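Local atomic coordinates of bacterial leucyl aminopeptidase (Legionella pneumophila, PDB entry 6ESL), a protein that probably removes amino acids one at a time from the N-terminus of peptides, as a secreted zinc aminopeptidase of the M28 family that serves nutrient acquisition. Residues Asn372-His375 with Met376-Ser380; Glu120-Ala123 with Ala124-Glu127; Asp356-Pro359 with Tyr360-Thr363; Arg306-Ser309 with Asn310-Ala313. All coordinates share one frame; numbering follows the deposited sequence.

All four contacts are local, each between neighbouring turns or residues of one continuous piece of chain. Contacts 1 and 4 are buried and lie on helices 373-391 and 306-320. Contact 2 is partly buried, on the short helix 118-125, and packs against both of those helices. Contact 3 is a surface loop beside the zinc site; its centre is about 17 Å from that of contact 1. The chemistry follows the place. Contact 1 joins a helix cap to a ring pair, contact 2 is backbone bonds with a small apolar patch, and contact 3 is built of turns and a CH-pi contact. Contact 4 adds waters and charges at the interface with the second subunit.

Contact 1: residues Asn372-His375 with Met376-Ser380; sequences NLEH and MTNFS
The carbonyl oxygen Leu373 O is gripped twice by Thr377. The amide Thr377 N donates to it at 2.9 Å, and Thr377 OG1 donates to it at 2.8 Å. The two donors arrive from opposite faces of the carbonyl plane. Thr377 OG1 can do this because it stands beside its own backbone N (chi1 -59°). The same hydroxyl also bonds Ser130 OG, at the start of helix 130-142. Just before Leu373, Asn372 is the N-cap. Its OD1 accepts from His375 N at 2.9 Å, in the carbonyl plane and on a lone pair. His375 and Phe379 form a T-shaped pair, with planes at 88°. The edge of Phe379 meets the imidazole face, and Phe379 CE2 sits over the ring centre, 3.8 Å from His375 NE2. On another side, Met376 bends at its last torsion (chi3 -73°) and brings CE to 4.0 Å from Leu373 CD1. The carboxylate of Glu374 turns to a salt bridge with Arg289. The cap thus answers the amide of His375, while the ring pair and a weak bond from NE2 to Thr296 O are consistent with a fixed imidazole. The hydroxyl's bond to Ser130 ties this turn to helix 130-142.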
ATOM      1  N   ASN B 372     -27.030   0.175  -6.673  1.00 30.68           N
ATOM      2  CA  ASN B 372     -27.012   1.602  -6.924  1.00 29.93           C
ATOM      3  C   ASN B 372     -26.294   1.840  -8.265  1.00 29.55           C
ATOM      4  O   ASN B 372     -25.085   1.547  -8.465  1.00 28.71           O
ATOM      5  CB  ASN B 372     -26.254   2.241  -5.803  1.00 29.94           C
ATOM      6  CG  ASN B 372     -26.204   3.747  -5.889  1.00 31.49           C
ATOM      7  OD1 ASN B 372     -25.483   4.327  -6.721  1.00 29.25           O
ATOM      8  ND2 ASN B 372     -26.918   4.395  -4.941  1.00 31.88           N
ATOM      9  N   LEU B 373     -27.028   2.435  -9.183  1.00 30.08           N
ATOM     10  CA  LEU B 373     -26.527   2.583 -10.544  1.00 31.09           C
ATOM     11  C   LEU B 373     -25.440   3.617 -10.631  1.00 29.66           C
ATOM     12  O   LEU B 373     -24.508   3.444 -11.434  1.00 29.37           O
ATOM     13  CB  LEU B 373     -27.682   2.852 -11.550  1.00 32.19           C
ATOM     14  CG  LEU B 373     -27.318   3.094 -12.991  1.00 33.79           C
ATOM     15  CD1 LEU B 373     -26.552   1.893 -13.510  1.00 33.11           C
ATOM     16  CD2 LEU B 373     -28.677   3.262 -13.744  1.00 34.96           C
ATOM     17  N   GLU B 374     -25.472   4.623  -9.775  1.00 28.80           N
ATOM     18  CA  GLU B 374     -24.406   5.603  -9.771  1.00 29.89           C
ATOM     19  C   GLU B 374     -23.064   4.889  -9.367  1.00 28.02           C
ATOM     20  O   GLU B 374     -22.060   5.174  -9.934  1.00 27.81           O
ATOM     21  CB  GLU B 374     -24.693   6.711  -8.786  1.00 32.55           C
ATOM     22  CG  GLU B 374     -23.648   7.787  -8.796  1.00 35.72           C
ATOM     23  CD  GLU B 374     -23.978   8.916  -7.857  1.00 38.71           C
ATOM     24  OE1 GLU B 374     -24.768   9.777  -8.267  1.00 41.78           O
ATOM     25  OE2 GLU B 374     -23.474   8.943  -6.719  1.00 43.79           O
ATOM     26  N   HIS B 375     -23.111   4.003  -8.389  1.00 26.87           N
ATOM     27  CA  HIS B 375     -21.918   3.251  -7.962  1.00 25.99           C
ATOM     28  C   HIS B 375     -21.372   2.413  -9.127  1.00 25.72           C
ATOM     29  O   HIS B 375     -20.255   2.510  -9.465  1.00 23.82           O
ATOM     30  CB  HIS B 375     -22.298   2.321  -6.834  1.00 25.62           C
ATOM     31  CG  HIS B 375     -21.267   2.206  -5.751  1.00 25.53           C
ATOM     32  ND1 HIS B 375     -21.101   1.074  -4.991  1.00 25.69           N
ATOM     33  CD2 HIS B 375     -20.390   3.105  -5.268  1.00 25.38           C
ATOM     34  CE1 HIS B 375     -20.157   1.273  -4.103  1.00 24.02           C
ATOM     35  NE2 HIS B 375     -19.705   2.497  -4.252  1.00 26.34           N
ATOM     36  N   MET B 376     -22.240   1.698  -9.818  1.00 26.35           N
ATOM     37  CA  MET B 376     -21.830   0.866 -10.945  1.00 26.97           C
ATOM     38  C   MET B 376     -21.226   1.689 -12.032  1.00 26.74           C
ATOM     39  O   MET B 376     -20.299   1.300 -12.667  1.00 25.02           O
ATOM     40  CB  MET B 376     -22.992   0.048 -11.488  1.00 28.13           C
ATOM     41  CG  MET B 376     -23.455  -1.041 -10.559  1.00 28.77           C
ATOM     42  SD  MET B 376     -24.614  -2.260 -11.183  1.00 29.48           S
ATOM     43  CE  MET B 376     -26.130  -1.338 -11.267  1.00 29.45           C
ATOM     44  N   THR B 377     -21.805   2.848 -12.248  1.00 28.00           N
ATOM     45  CA  THR B 377     -21.290   3.811 -13.263  1.00 30.52           C
ATOM     46  C   THR B 377     -19.885   4.331 -12.880  1.00 29.15           C
ATOM     47  O   THR B 377     -18.971   4.445 -13.701  1.00 28.94           O
ATOM     48  CB  THR B 377     -22.301   4.990 -13.455  1.00 30.85           C
ATOM     49  OG1 THR B 377     -23.553   4.452 -13.867  1.00 31.42           O
ATOM     50  CG2 THR B 377     -21.853   5.926 -14.430  1.00 32.46           C
ATOM     51  N   ASN B 378     -19.690   4.601 -11.599  1.00 30.15           N
ATOM     52  CA  ASN B 378     -18.390   5.041 -11.090  1.00 28.05           C
ATOM     53  C   ASN B 378     -17.285   4.005 -11.310  1.00 26.63           C
ATOM     54  O   ASN B 378     -16.167   4.356 -11.695  1.00 26.79           O
ATOM     55  CB  ASN B 378     -18.499   5.451  -9.594  1.00 28.53           C
ATOM     56  CG  ASN B 378     -19.115   6.840  -9.394  1.00 31.07           C
ATOM     57  OD1 ASN B 378     -19.497   7.231  -8.227  1.00 31.74           O
ATOM     58  ND2 ASN B 378     -19.254   7.610 -10.494  1.00 28.26           N
ATOM     59  N   PHE B 379     -17.604   2.761 -11.091  1.00 25.37           N
ATOM     60  CA  PHE B 379     -16.674   1.680 -11.398  1.00 24.57           C
ATOM     61  C   PHE B 379     -16.374   1.520 -12.878  1.00 25.90           C
ATOM     62  O   PHE B 379     -15.176   1.366 -13.251  1.00 25.76           O
ATOM     63  CB  PHE B 379     -17.122   0.349 -10.746  1.00 23.15           C
ATOM     64  CG  PHE B 379     -16.901   0.324  -9.275  1.00 21.39           C
ATOM     65  CD1 PHE B 379     -15.667  -0.040  -8.729  1.00 22.19           C
ATOM     66  CD2 PHE B 379     -17.897   0.680  -8.439  1.00 21.52           C
ATOM     67  CE1 PHE B 379     -15.506  -0.114  -7.313  1.00 21.64           C
ATOM     68  CE2 PHE B 379     -17.703   0.781  -7.034  1.00 21.81           C
ATOM     69  CZ  PHE B 379     -16.508   0.379  -6.491  1.00 20.57           C
ATOM     70  N   SER B 380     -17.406   1.755 -13.717  1.00 27.28           N
ATOM     71  CA  SER B 380     -17.216   1.713 -15.148  1.00 28.26           C
ATOM     72  C   SER B 380     -16.272   2.829 -15.559  1.00 29.58           C
ATOM     73  O   SER B 380     -15.345   2.647 -16.402  1.00 30.40           O
ATOM     74  CB  SER B 380     -18.585   1.756 -15.840  1.00 30.03           C
ATOM     75  OG  SER B 380     -18.446   1.457 -17.202  1.00 33.45           O
TER

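Contact 2: residues Glu120-Ala123 with Ala124-Glu127; sequences EVNA and ALKE
This contact belongs to the short helix 118-125 and the residues that follow, where successive turns meet through i to i+4 backbone bonds and one apolar pair. Ala124 N donates to Glu120 O at 3.0 Å. Leu125 N donates to Val121 O at 2.8 Å. Lys126 N reaches Asn122 O at a longer 3.3 Å. Glu127 N bonds Ala124 O, three residues back.

The side chains of Val121 and Leu125 lie side by side and point the same way. Val121 CG1 approaches Leu125 CG at 4.0 Å. Leu125 CG stands beside its own backbone N (chi1 -65°), which also lays it against Val121 O. Both side chains of this pair touch Tyr319 of helix 306-320, as does that of Asn122. Leu125 touches Lys381 of helix 373-391 as well. Ala124 is buried against Val384 and Ile388 of that helix and against Val236 of helix 220-239, so its small methyl lies where three helices meet. At the other end of the segment, Glu120 also rests on Ile388, and its OE2 makes a weak hydrogen bond to Thr242 OG1. The aliphatic part of Lys126 folds back along the helix and puts CE 3.6 Å from Asn122 O. Glu127 bends at chi2, and its CG rests 3.4 Å from Ala123 O.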
ATOM      1  N   GLU B 120      -8.380  13.176 -22.694  1.00 57.45           N
ATOM      2  CA  GLU B 120      -8.907  11.952 -23.296  1.00 57.86           C
ATOM      3  C   GLU B 120      -9.793  11.167 -22.325  1.00 54.15           C
ATOM      4  O   GLU B 120     -10.842  10.653 -22.713  1.00 51.99           O
ATOM      5  CB  GLU B 120      -7.764  11.066 -23.794  1.00 61.25           C
ATOM      6  CG  GLU B 120      -8.219   9.753 -24.410  1.00 64.12           C
ATOM      7  CD  GLU B 120      -7.059   8.901 -24.885  1.00 68.89           C
ATOM      8  OE1 GLU B 120      -5.900   9.348 -24.762  1.00 62.25           O
ATOM      9  OE2 GLU B 120      -7.306   7.781 -25.382  1.00 80.98           O
ATOM     10  N   VAL B 121      -9.369  11.078 -21.067  1.00 51.32           N
ATOM     11  CA  VAL B 121     -10.157  10.357 -20.028  1.00 49.31           C
ATOM     12  C   VAL B 121     -11.487  11.059 -19.755  1.00 51.22           C
ATOM     13  O   VAL B 121     -12.578  10.455 -19.808  1.00 49.99           O
ATOM     14  CB  VAL B 121      -9.375  10.273 -18.691  1.00 48.16           C
ATOM     15  CG1 VAL B 121     -10.275   9.713 -17.595  1.00 45.57           C
ATOM     16  CG2 VAL B 121      -8.138   9.386 -18.824  1.00 45.59           C
ATOM     17  N   ASN B 122     -11.407  12.372 -19.544  1.00 53.87           N
ATOM     18  CA  ASN B 122     -12.601  13.150 -19.190  1.00 55.83           C
ATOM     19  C   ASN B 122     -13.620  13.157 -20.281  1.00 55.32           C
ATOM     20  O   ASN B 122     -14.810  13.107 -19.992  1.00 56.96           O
ATOM     21  CB  ASN B 122     -12.251  14.570 -18.684  1.00 58.61           C
ATOM     22  CG  ASN B 122     -11.838  14.553 -17.206  1.00 59.48           C
ATOM     23  OD1 ASN B 122     -12.483  13.890 -16.389  1.00 62.31           O
ATOM     24  ND2 ASN B 122     -10.751  15.211 -16.871  1.00 58.24           N
ATOM     25  N   ALA B 123     -13.160  13.124 -21.526  1.00 55.92           N
ATOM     26  CA  ALA B 123     -14.087  12.994 -22.681  1.00 57.32           C
ATOM     27  C   ALA B 123     -14.693  11.623 -22.776  1.00 54.36           C
ATOM     28  O   ALA B 123     -15.903  11.467 -23.058  1.00 53.89           O
ATOM     29  CB  ALA B 123     -13.361  13.341 -23.995  1.00 60.84           C
ATOM     30  N   ALA B 124     -13.862  10.594 -22.566  1.00 50.70           N
ATOM     31  CA  ALA B 124     -14.381   9.223 -22.562  1.00 49.05           C
ATOM     32  C   ALA B 124     -15.393   9.002 -21.421  1.00 47.66           C
ATOM     33  O   ALA B 124     -16.386   8.310 -21.635  1.00 46.47           O
ATOM     34  CB  ALA B 124     -13.251   8.218 -22.467  1.00 48.06           C
ATOM     35  N   LEU B 125     -15.155   9.591 -20.232  1.00 48.21           N
ATOM     36  CA  LEU B 125     -16.097   9.450 -19.077  1.00 46.85           C
ATOM     37  C   LEU B 125     -17.428  10.012 -19.392  1.00 47.23           C
ATOM     38  O   LEU B 125     -18.427   9.450 -19.004  1.00 44.85           O
ATOM     39  CB  LEU B 125     -15.585  10.145 -17.809  1.00 45.99           C
ATOM     40  CG  LEU B 125     -14.291   9.558 -17.189  1.00 46.24           C
ATOM     41  CD1 LEU B 125     -13.912  10.207 -15.845  1.00 45.75           C
ATOM     42  CD2 LEU B 125     -14.313   8.048 -17.139  1.00 42.91           C
ATOM     43  N   LYS B 126     -17.430  11.133 -20.082  1.00 50.88           N
ATOM     44  CA  LYS B 126     -18.663  11.712 -20.587  1.00 55.57           C
ATOM     45  C   LYS B 126     -19.452  10.835 -21.575  1.00 55.43           C
ATOM     46  O   LYS B 126     -20.638  11.088 -21.764  1.00 54.25           O
ATOM     47  CB  LYS B 126     -18.405  13.121 -21.151  1.00 61.45           C
ATOM     48  CG  LYS B 126     -18.389  14.189 -20.031  1.00 64.86           C
ATOM     49  CD  LYS B 126     -18.100  15.640 -20.491  1.00 70.68           C
ATOM     50  CE  LYS B 126     -16.784  16.127 -19.841  1.00 70.68           C
ATOM     51  NZ  LYS B 126     -16.244  17.233 -20.686  1.00 76.75           N
ATOM     52  N   GLU B 127     -18.840   9.785 -22.143  1.00 54.07           N
ATOM     53  CA  GLU B 127     -19.549   8.845 -23.061  1.00 55.16           C
ATOM     54  C   GLU B 127     -20.256   7.682 -22.396  1.00 51.43           C
ATOM     55  O   GLU B 127     -21.086   7.017 -23.032  1.00 47.99           O
ATOM     56  CB  GLU B 127     -18.594   8.231 -24.077  1.00 59.38           C
ATOM     57  CG  GLU B 127     -17.710   9.196 -24.866  1.00 64.30           C
ATOM     58  CD  GLU B 127     -18.304   9.573 -26.189  1.00 69.65           C
ATOM     59  OE1 GLU B 127     -19.141   8.804 -26.698  1.00 75.66           O
ATOM     60  OE2 GLU B 127     -17.991  10.662 -26.681  1.00 75.15           O
TER

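Contact 3: residues Asp356-Pro359 with Tyr360-Thr363; sequences DHNP and YIHT
The ring of Pro359 overlaps one face of Tyr360. Pro359 CG lies 3.9 Å from the centroid of the tyrosine ring and 16° off its normal, a CH-pi contact offset toward the rim. Asn358 holds the same tyrosine by its backbone. Its OD1 accepts from Tyr360 N at 2.7 Å, with the donor well above the amide's carbonyl plane. Asn358 CG is turned away from its own backbone N (chi1 180°), which brings OD1 to the amide N of Tyr360. The amide and phenol planes are 80° apart. The acceptor bridging two residues ahead is the mark of an Asx turn.

Ile361 packs on Asn358, with its CG2 3.7 Å from Asn358 CB. His357 ND1 makes a weak bond to Asn358 O. A type II beta turn follows from Tyr360 to Thr363, closed by a weak bond from Thr363 N to Tyr360 O at 3.3 Å. Thr363 OG1 donates to the same oxygen at 2.7 Å. His362, within this turn, bonds Asp65 of the second subunit and touches Glu257, a zinc ligand. The side chain of Ile361 is about 7 Å from a zinc ion. Consecutive turns here form a surface loop bordering the metal site of this M28 peptidase.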
ATOM      1  N   ASP B 356     -18.367  -4.609   5.673  1.00 36.67           N
ATOM      2  CA  ASP B 356     -19.646  -4.035   5.252  1.00 38.24           C
ATOM      3  C   ASP B 356     -20.146  -4.516   3.887  1.00 35.09           C
ATOM      4  O   ASP B 356     -20.957  -3.845   3.249  1.00 38.54           O
ATOM      5  CB  ASP B 356     -19.571  -2.506   5.267  1.00 46.08           C
ATOM      6  CG  ASP B 356     -19.254  -1.951   6.642  1.00 48.81           C
ATOM      7  OD1 ASP B 356     -19.091  -2.753   7.585  1.00 47.00           O
ATOM      8  OD2 ASP B 356     -19.168  -0.713   6.779  1.00 58.61           O
ATOM      9  N   HIS B 357     -19.662  -5.672   3.443  1.00 30.05           N
ATOM     10  CA  HIS B 357     -20.042  -6.239   2.144  1.00 30.44           C
ATOM     11  C   HIS B 357     -21.526  -6.618   2.067  1.00 27.30           C
ATOM     12  O   HIS B 357     -22.162  -6.885   3.091  1.00 26.66           O
ATOM     13  CB  HIS B 357     -19.173  -7.456   1.818  1.00 32.46           C
ATOM     14  CG  HIS B 357     -19.529  -8.680   2.602  1.00 40.45           C
ATOM     15  ND1 HIS B 357     -20.449  -9.605   2.159  1.00 50.28           N
ATOM     16  CD2 HIS B 357     -19.089  -9.131   3.800  1.00 47.56           C
ATOM     17  CE1 HIS B 357     -20.560 -10.574   3.051  1.00 49.55           C
ATOM     18  NE2 HIS B 357     -19.745 -10.311   4.056  1.00 50.41           N
ATOM     19  N   ASN B 358     -22.064  -6.659   0.846  1.00 24.75           N
ATOM     20  CA  ASN B 358     -23.483  -6.950   0.636  1.00 25.63           C
ATOM     21  C   ASN B 358     -23.859  -8.269   1.293  1.00 28.21           C
ATOM     22  O   ASN B 358     -23.153  -9.268   1.159  1.00 25.81           O
ATOM     23  CB  ASN B 358     -23.807  -6.994  -0.858  1.00 24.20           C
ATOM     24  CG  ASN B 358     -25.268  -7.292  -1.129  1.00 25.45           C
ATOM     25  OD1 ASN B 358     -26.060  -7.471  -0.202  1.00 27.12           O
ATOM     26  ND2 ASN B 358     -25.635  -7.348  -2.404  1.00 24.24           N
ATOM     27  N   PRO B 359     -24.989  -8.260   2.013  1.00 30.12           N
ATOM     28  CA  PRO B 359     -25.458  -9.402   2.804  1.00 30.35           C
ATOM     29  C   PRO B 359     -26.278 -10.377   1.965  1.00 28.89           C
ATOM     30  O   PRO B 359     -26.646 -11.447   2.451  1.00 29.21           O
ATOM     31  CB  PRO B 359     -26.344  -8.748   3.865  1.00 33.84           C
ATOM     32  CG  PRO B 359     -26.834  -7.497   3.220  1.00 34.71           C
ATOM     33  CD  PRO B 359     -25.705  -7.019   2.353  1.00 33.10           C
ATOM     34  N   TYR B 360     -26.559 -10.007   0.720  1.00 26.31           N
ATOM     35  CA  TYR B 360     -27.329 -10.853  -0.164  1.00 28.53           C
ATOM     36  C   TYR B 360     -26.530 -11.663  -1.144  1.00 27.37           C
ATOM     37  O   TYR B 360     -27.034 -12.478  -1.827  1.00 27.48           O
ATOM     38  CB  TYR B 360     -28.379 -10.046  -0.888  1.00 28.76           C
ATOM     39  CG  TYR B 360     -29.158  -9.176   0.027  1.00 29.68           C
ATOM     40  CD1 TYR B 360     -30.000  -9.715   0.956  1.00 31.23           C
ATOM     41  CD2 TYR B 360     -29.022  -7.814  -0.022  1.00 30.47           C
ATOM     42  CE1 TYR B 360     -30.718  -8.918   1.798  1.00 31.66           C
ATOM     43  CE2 TYR B 360     -29.726  -7.001   0.816  1.00 31.76           C
ATOM     44  CZ  TYR B 360     -30.578  -7.559   1.722  1.00 32.77           C
ATOM     45  OH  TYR B 360     -31.272  -6.768   2.544  1.00 31.89           O
ATOM     46  N   ILE B 361     -25.242 -11.512  -1.097  1.00 27.99           N
ATOM     47  CA  ILE B 361     -24.334 -12.230  -1.950  1.00 30.84           C
ATOM     48  C   ILE B 361     -24.489 -13.760  -1.744  1.00 28.63           C
ATOM     49  O   ILE B 361     -24.727 -14.221  -0.653  1.00 29.28           O
ATOM     50  CB  ILE B 361     -22.925 -11.753  -1.579  1.00 35.52           C
ATOM     51  CG1 ILE B 361     -22.598 -12.057  -0.140  1.00 37.29           C
ATOM     52  CG2 ILE B 361     -22.629 -10.317  -1.917  1.00 38.87           C
ATOM     53  CD1 ILE B 361     -21.139 -11.772   0.101  1.00 42.76           C
ATOM     54  N   HIS B 362     -24.378 -14.493  -2.837  1.00 27.02           N
ATOM     55  CA  HIS B 362     -24.501 -15.957  -2.875  1.00 30.87           C
ATOM     56  C   HIS B 362     -25.868 -16.478  -2.465  1.00 32.51           C
ATOM     57  O   HIS B 362     -25.975 -17.518  -1.916  1.00 33.95           O
ATOM     58  CB  HIS B 362     -23.388 -16.705  -2.095  1.00 29.96           C
ATOM     59  CG  HIS B 362     -22.012 -16.353  -2.508  1.00 29.70           C
ATOM     60  ND1 HIS B 362     -20.933 -16.509  -1.685  1.00 27.95           N
ATOM     61  CD2 HIS B 362     -21.533 -15.867  -3.662  1.00 29.58           C
ATOM     62  CE1 HIS B 362     -19.850 -16.132  -2.312  1.00 28.25           C
ATOM     63  NE2 HIS B 362     -20.186 -15.736  -3.515  1.00 31.00           N
ATOM     64  N   THR B 363     -26.904 -15.701  -2.717  1.00 31.30           N
ATOM     65  CA  THR B 363     -28.283 -16.067  -2.419  1.00 33.29           C
ATOM     66  C   THR B 363     -29.181 -15.614  -3.539  1.00 32.22           C
ATOM     67  O   THR B 363     -28.766 -14.895  -4.391  1.00 31.77           O
ATOM     68  CB  THR B 363     -28.862 -15.424  -1.137  1.00 33.60           C
ATOM     69  OG1 THR B 363     -29.178 -14.054  -1.358  1.00 30.34           O
ATOM     70  CG2 THR B 363     -27.943 -15.551   0.047  1.00 35.20           C
TER

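Contact 4: residues Arg306-Ser309 with Asn310-Ala313; sequences RDLS and NYLA
Water bridges link the polar side chains of Arg306, Asp307 and Asn310. One water accepts from Arg306 NE at 2.9 Å and from Asn310 ND2 at 3.1 Å; it lies at the guanidinium edge, in its plane. A second water accepts from Asn310 ND2 at 2.9 Å and donates to Asp307 OD1 at 2.8 Å. One amide nitrogen therefore serves both waters. Arg306 and Asn310 run side by side, with their flat groups 72° apart. The arginine has CG opposite its backbone N (chi1 169°) and is extended from there to NE, which sets NE where it shares a water with the amide.

The charged ends have further partners in the second subunit. Arg306 NH1 bonds Thr304 O of that subunit, and Asp307 OD2 forms a salt bridge with its Arg328. Asn310 packs on Asn310 of the same neighbour.

Two side-chain hydroxyls bond backbone oxygens of their own chain: Ser309 OG to Asp305 O, and Tyr311 OH to Glu114 O.

The backbone supplies regular helical bonds. Asn310 N donates to Arg306 O at 3.0 Å, and Leu312 N to Leu308 O at 2.9 Å.

Apolar contact is light: Leu308 CD1 is 4.5 Å from Tyr311 CD2.

The helix 306-320 links strands 297-300 and 324-327 in a beta-alpha-beta unit. Leu308 and Leu312 pack on Phe386 of helix 373-391 and on Ala347 of strand 346-350, while Ala313 rests on strand 324-327.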
ATOM      1  N   ARG B 306       0.973  -3.075  -4.542  1.00 30.65           N
ATOM      2  CA  ARG B 306       0.949  -1.838  -3.799  1.00 29.08           C
ATOM      3  C   ARG B 306       0.962  -0.585  -4.638  1.00 28.51           C
ATOM      4  O   ARG B 306       0.096   0.298  -4.442  1.00 29.72           O
ATOM      5  CB  ARG B 306       2.116  -1.867  -2.767  1.00 31.66           C
ATOM      6  CG  ARG B 306       2.365  -0.510  -2.090  1.00 34.08           C
ATOM      7  CD  ARG B 306       3.403  -0.634  -1.009  1.00 36.97           C
ATOM      8  NE  ARG B 306       3.193   0.451  -0.025  1.00 39.04           N
ATOM      9  CZ  ARG B 306       3.903   0.575   1.110  1.00 39.24           C
ATOM     10  NH1 ARG B 306       4.847  -0.331   1.442  1.00 38.79           N
ATOM     11  NH2 ARG B 306       3.704   1.620   1.894  1.00 37.56           N
ATOM     12  N   ASP B 307       1.889  -0.436  -5.583  1.00 29.18           N
ATOM     13  CA  ASP B 307       1.890   0.746  -6.428  1.00 29.57           C
ATOM     14  C   ASP B 307       0.658   0.865  -7.313  1.00 29.13           C
ATOM     15  O   ASP B 307       0.124   1.921  -7.493  1.00 27.38           O
ATOM     16  CB  ASP B 307       3.148   0.850  -7.294  1.00 32.07           C
ATOM     17  CG  ASP B 307       4.396   1.150  -6.488  1.00 33.34           C
ATOM     18  OD1 ASP B 307       4.300   1.561  -5.312  1.00 32.11           O
ATOM     19  OD2 ASP B 307       5.494   0.973  -7.050  1.00 37.77           O
ATOM     20  N   LEU B 308       0.194  -0.258  -7.887  1.00 29.79           N
ATOM     21  CA  LEU B 308      -0.996  -0.144  -8.767  1.00 28.89           C
ATOM     22  C   LEU B 308      -2.247   0.237  -7.955  1.00 24.97           C
ATOM     23  O   LEU B 308      -3.082   1.018  -8.418  1.00 27.50           O
ATOM     24  CB  LEU B 308      -1.195  -1.455  -9.538  1.00 30.21           C
ATOM     25  CG  LEU B 308      -2.291  -1.396 -10.626  1.00 29.83           C
ATOM     26  CD1 LEU B 308      -1.895  -0.450 -11.716  1.00 31.74           C
ATOM     27  CD2 LEU B 308      -2.540  -2.794 -11.179  1.00 29.88           C
ATOM     28  N   SER B 309      -2.341  -0.274  -6.735  1.00 27.53           N
ATOM     29  CA  SER B 309      -3.449   0.014  -5.801  1.00 26.61           C
ATOM     30  C   SER B 309      -3.479   1.472  -5.420  1.00 28.67           C
ATOM     31  O   SER B 309      -4.539   2.167  -5.518  1.00 28.01           O
ATOM     32  CB  SER B 309      -3.409  -0.859  -4.563  1.00 26.22           C
ATOM     33  OG  SER B 309      -3.414  -2.247  -4.873  1.00 25.09           O
ATOM     34  N   ASN B 310      -2.315   1.991  -5.092  1.00 28.29           N
ATOM     35  CA  ASN B 310      -2.186   3.460  -4.875  1.00 29.39           C
ATOM     36  C   ASN B 310      -2.568   4.276  -6.086  1.00 29.54           C
ATOM     37  O   ASN B 310      -3.223   5.299  -5.951  1.00 27.99           O
ATOM     38  CB  ASN B 310      -0.751   3.857  -4.463  1.00 32.60           C
ATOM     39  CG  ASN B 310      -0.348   3.346  -3.060  1.00 35.64           C
ATOM     40  OD1 ASN B 310      -1.206   3.063  -2.204  1.00 37.26           O
ATOM     41  ND2 ASN B 310       0.999   3.342  -2.791  1.00 33.00           N
ATOM     42  N   TYR B 311      -2.181   3.826  -7.263  1.00 29.61           N
ATOM     43  CA  TYR B 311      -2.590   4.495  -8.473  1.00 32.08           C
ATOM     44  C   TYR B 311      -4.156   4.510  -8.664  1.00 31.53           C
ATOM     45  O   TYR B 311      -4.740   5.522  -9.021  1.00 29.93           O
ATOM     46  CB  TYR B 311      -1.925   3.854  -9.704  1.00 34.72           C
ATOM     47  CG  TYR B 311      -2.185   4.575 -10.952  1.00 34.88           C
ATOM     48  CD1 TYR B 311      -1.761   5.894 -11.120  1.00 37.33           C
ATOM     49  CD2 TYR B 311      -2.807   3.939 -12.034  1.00 38.12           C
ATOM     50  CE1 TYR B 311      -1.991   6.561 -12.335  1.00 38.38           C
ATOM     51  CE2 TYR B 311      -3.083   4.588 -13.205  1.00 36.89           C
ATOM     52  CZ  TYR B 311      -2.654   5.879 -13.385  1.00 39.68           C
ATOM     53  OH  TYR B 311      -2.902   6.529 -14.568  1.00 40.32           O
ATOM     54  N   LEU B 312      -4.793   3.384  -8.388  1.00 30.95           N
ATOM     55  CA  LEU B 312      -6.258   3.397  -8.384  1.00 32.25           C
ATOM     56  C   LEU B 312      -6.826   4.447  -7.433  1.00 28.40           C
ATOM     57  O   LEU B 312      -7.748   5.088  -7.750  1.00 26.57           O
ATOM     58  CB  LEU B 312      -6.866   2.033  -7.963  1.00 32.16           C
ATOM     59  CG  LEU B 312      -6.795   0.868  -8.869  1.00 34.71           C
ATOM     60  CD1 LEU B 312      -7.784  -0.161  -8.256  1.00 35.33           C
ATOM     61  CD2 LEU B 312      -7.140   1.147 -10.294  1.00 37.19           C
ATOM     62  N   ALA B 313      -6.274   4.566  -6.243  1.00 26.91           N
ATOM     63  CA  ALA B 313      -6.739   5.591  -5.291  1.00 28.31           C
ATOM     64  C   ALA B 313      -6.676   6.969  -5.924  1.00 28.88           C
ATOM     65  O   ALA B 313      -7.635   7.724  -5.843  1.00 31.16           O
ATOM     66  CB  ALA B 313      -5.932   5.508  -3.972  1.00 28.41           C
TER
HETATM   67  O   HOH W   1       1.461   2.761   0.250  1.00 29.99           O
HETATM   68  O   HOH W   2       2.893   3.926  -4.884  1.00 27.53           O